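Local coordinates for protein 1-Pyrroline-5-Carboxylate reductase (Streptococcus pyogenes, PDB 2AMF) that probably catalyses the last step of proline biosynthesis, the NAD(P)H-dependent reduction of 1-pyrroline-5-carboxylate to L-proline, at residues L109-N114 and S122-T127. Numbering follows the deposited sequence.
Sequences LRIMPN and SSTALT. With PRO (proline), chain S.
R110 and T127 pair through two backbone hydrogen bonds, R110 N to T127 O (2.8 Å) and T127 N back to R110 O; M112 and A125 repeat the exchange two residues on, as hydrogen-bonded pairs of the antiparallel strands 109-112 and 122-127. The tight part is the face of L109, I111 and L126. With its CG anti to the backbone N (chi1 172°), L126 sends CD1 against I111 CG2 (3.8 Å). L109 lies side by side with L126, L109 CD2 being 4.1 Å from L126 CD1; helix 134-145 closes over all three. Across the strands the other face touches more sparsely: M112 CB and A125 CB stand 4.3 Å apart, R110 CB meets T127 CG2, and R110 carries its guanidinium off to a salt bridge with E155. Helix 158-185 covers M112, A125 and T127, yet T127 stays partly exposed, the open end. Beyond the end of strand 109-112, N114 N donates to S122 OG (3.0 Å), which donates to T124 OG1 (2.7 Å), a side-chain hydroxyl continuing the ladder. A water links N114 ND2, also bonded to A165 O, with S123 OG, which bonds weakly to T200 OG1 of the second subunit. M112 SD lies 3.5 Å from O of bound proline, so the hairpin, inner strands of a Rossmann-type sheet, ends at the ligand pocket beside M14 and A91 of the NADP site.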
ATOM      1  N   LEU E 109      28.627   6.800  36.400  1.00 30.43           N
ATOM      2  CA  LEU E 109      27.244   6.349  36.466  1.00 30.06           C
ATOM      3  C   LEU E 109      26.460   6.841  35.279  1.00 29.55           C
ATOM      4  O   LEU E 109      26.730   7.915  34.737  1.00 29.40           O
ATOM      5  CB  LEU E 109      26.560   6.804  37.766  1.00 29.51           C
ATOM      6  CG  LEU E 109      27.263   6.331  39.049  1.00 29.47           C
ATOM      7  CD1 LEU E 109      28.114   7.459  39.634  1.00 29.95           C
ATOM      8  CD2 LEU E 109      26.267   5.865  40.078  1.00 30.13           C
ATOM      9  N   ARG E 110      25.493   6.044  34.853  1.00 28.85           N
ATOM     10  CA  ARG E 110      24.578   6.524  33.828  1.00 28.97           C
ATOM     11  C   ARG E 110      23.181   6.672  34.364  1.00 28.12           C
ATOM     12  O   ARG E 110      22.703   5.818  35.111  1.00 28.49           O
ATOM     13  CB  ARG E 110      24.546   5.577  32.639  1.00 28.99           C
ATOM     14  CG  ARG E 110      25.587   5.866  31.626  1.00 29.51           C
ATOM     15  CD  ARG E 110      25.428   4.894  30.472  1.00 30.67           C
ATOM     16  NE  ARG E 110      24.380   5.278  29.516  1.00 29.81           N
ATOM     17  CZ  ARG E 110      23.986   4.505  28.502  1.00 31.15           C
ATOM     18  NH1 ARG E 110      24.542   3.305  28.312  1.00 30.45           N
ATOM     19  NH2 ARG E 110      23.043   4.925  27.664  1.00 31.32           N
ATOM     20  N   ILE E 111      22.524   7.752  33.968  1.00 27.53           N
ATOM     21  CA  ILE E 111      21.084   7.872  34.190  1.00 26.81           C
ATOM     22  C   ILE E 111      20.327   8.094  32.875  1.00 26.81           C
ATOM     23  O   ILE E 111      20.890   8.590  31.879  1.00 26.47           O
ATOM     24  CB  ILE E 111      20.722   8.967  35.237  1.00 26.60           C
ATOM     25  CG1 ILE E 111      21.081  10.373  34.733  1.00 26.53           C
ATOM     26  CG2 ILE E 111      21.334   8.648  36.611  1.00 25.52           C
ATOM     27  CD1 ILE E 111      20.555  11.507  35.657  1.00 25.91           C
ATOM     28  N   MET E 112      19.062   7.702  32.863  1.00 25.91           N
ATOM     29  CA  MET E 112      18.194   8.041  31.748  1.00 26.26           C
ATOM     30  C   MET E 112      16.898   8.557  32.325  1.00 26.40           C
ATOM     31  O   MET E 112      16.039   7.772  32.718  1.00 26.29           O
ATOM     32  CB  MET E 112      17.962   6.861  30.768  1.00 25.77           C
ATOM     33  CG  MET E 112      17.043   7.205  29.508  1.00 23.42           C
ATOM     34  SD  MET E 112      17.411   8.783  28.701  1.00 15.64           S
ATOM     35  CE  MET E 112      19.068   8.463  28.112  1.00 20.80           C
ATOM     36  N   PRO E 113      16.792   9.889  32.435  1.00 26.76           N
ATOM     37  CA  PRO E 113      15.616  10.597  32.961  1.00 27.12           C
ATOM     38  C   PRO E 113      14.654  10.964  31.816  1.00 27.55           C
ATOM     39  O   PRO E 113      14.921  10.648  30.646  1.00 27.73           O
ATOM     40  CB  PRO E 113      16.232  11.861  33.596  1.00 26.58           C
ATOM     41  CG  PRO E 113      17.447  12.159  32.669  1.00 26.11           C
ATOM     42  CD  PRO E 113      17.883  10.820  32.067  1.00 26.80           C
ATOM     43  N   ASN E 114      13.529  11.579  32.158  1.00 27.40           N
ATOM     44  CA  ASN E 114      12.648  12.129  31.147  1.00 27.63           C
ATOM     45  C   ASN E 114      12.126  13.480  31.620  1.00 28.15           C
ATOM     46  O   ASN E 114      12.343  13.871  32.773  1.00 28.36           O
ATOM     47  CB  ASN E 114      11.525  11.152  30.740  1.00 27.15           C
ATOM     48  CG  ASN E 114      10.551  10.867  31.861  1.00 25.89           C
ATOM     49  OD1 ASN E 114      10.261  11.732  32.665  1.00 28.00           O
ATOM     50  ND2 ASN E 114      10.055   9.648  31.929  1.00 22.70           N
ATOM     51  N   SER E 122       9.889  11.994  36.975  1.00 28.10           N
ATOM     52  CA  SER E 122      10.700  11.276  36.012  1.00 27.86           C
ATOM     53  C   SER E 122      10.668   9.770  36.294  1.00 27.68           C
ATOM     54  O   SER E 122      10.509   9.320  37.445  1.00 27.42           O
ATOM     55  CB  SER E 122      12.145  11.788  36.031  1.00 27.46           C
ATOM     56  OG  SER E 122      12.919  11.092  35.070  1.00 27.23           O
ATOM     57  N   SER E 123      10.800   8.993  35.233  1.00 27.58           N
ATOM     58  CA  SER E 123      11.022   7.562  35.376  1.00 27.85           C
ATOM     59  C   SER E 123      12.450   7.343  34.908  1.00 27.49           C
ATOM     60  O   SER E 123      12.708   7.336  33.700  1.00 28.45           O
ATOM     61  CB  SER E 123      10.025   6.772  34.527  1.00 27.26           C
ATOM     62  OG  SER E 123       8.685   7.112  34.880  1.00 28.30           O
ATOM     63  N   THR E 124      13.360   7.193  35.867  1.00 26.61           N
ATOM     64  CA  THR E 124      14.804   7.317  35.651  1.00 26.15           C
ATOM     65  C   THR E 124      15.554   6.006  35.905  1.00 26.46           C
ATOM     66  O   THR E 124      15.522   5.447  37.004  1.00 25.97           O
ATOM     67  CB  THR E 124      15.441   8.420  36.565  1.00 25.91           C
ATOM     68  OG1 THR E 124      14.718   9.653  36.442  1.00 25.96           O
ATOM     69  CG2 THR E 124      16.896   8.688  36.193  1.00 25.60           C
ATOM     70  N   ALA E 125      16.254   5.538  34.877  1.00 26.89           N
ATOM     71  CA  ALA E 125      17.128   4.375  34.996  1.00 27.56           C
ATOM     72  C   ALA E 125      18.459   4.771  35.621  1.00 27.59           C
ATOM     73  O   ALA E 125      18.937   5.885  35.437  1.00 27.04           O
ATOM     74  CB  ALA E 125      17.364   3.731  33.609  1.00 27.34           C
ATOM     75  N   LEU E 126      19.069   3.845  36.343  1.00 28.33           N
ATOM     76  CA  LEU E 126      20.339   4.137  37.006  1.00 29.34           C
ATOM     77  C   LEU E 126      21.258   2.940  36.918  1.00 29.83           C
ATOM     78  O   LEU E 126      20.857   1.819  37.195  1.00 30.72           O
ATOM     79  CB  LEU E 126      20.123   4.540  38.469  1.00 29.03           C
ATOM     80  CG  LEU E 126      21.329   4.712  39.414  1.00 29.80           C
ATOM     81  CD1 LEU E 126      22.326   5.784  38.930  1.00 27.22           C
ATOM     82  CD2 LEU E 126      20.813   5.048  40.834  1.00 29.28           C
ATOM     83  N   THR E 127      22.490   3.176  36.516  1.00 30.51           N
ATOM     84  CA  THR E 127      23.491   2.120  36.547  1.00 31.55           C
ATOM     85  C   THR E 127      24.882   2.712  36.809  1.00 31.73           C
ATOM     86  O   THR E 127      25.098   3.894  36.594  1.00 32.69           O
ATOM     87  CB  THR E 127      23.427   1.212  35.265  1.00 31.25           C
ATOM     88  OG1 THR E 127      24.071  -0.033  35.541  1.00 33.23           O
ATOM     89  CG2 THR E 127      24.069   1.871  34.050  1.00 29.76           C
TER
HETATM   90  N   PRO S4244      14.490  14.392  27.737  1.00 52.23           N
HETATM   91  CA  PRO S4244      15.758  13.894  27.215  1.00 52.62           C
HETATM   92  C   PRO S4244      16.603  12.930  28.082  1.00 52.55           C
HETATM   93  O   PRO S4244      16.114  12.015  28.744  1.00 51.71           O
HETATM   94  CB  PRO S4244      16.492  15.186  26.825  1.00 52.43           C
HETATM   95  CG  PRO S4244      15.331  16.115  26.363  1.00 52.20           C
HETATM   96  CD  PRO S4244      14.015  15.505  26.904  1.00 52.28           C
HETATM   97  OXT PRO S4244      17.832  13.013  28.114  1.00 53.20           O
HETATM   98  O   HOH W   1       7.808   9.526  34.006  1.00 21.25           O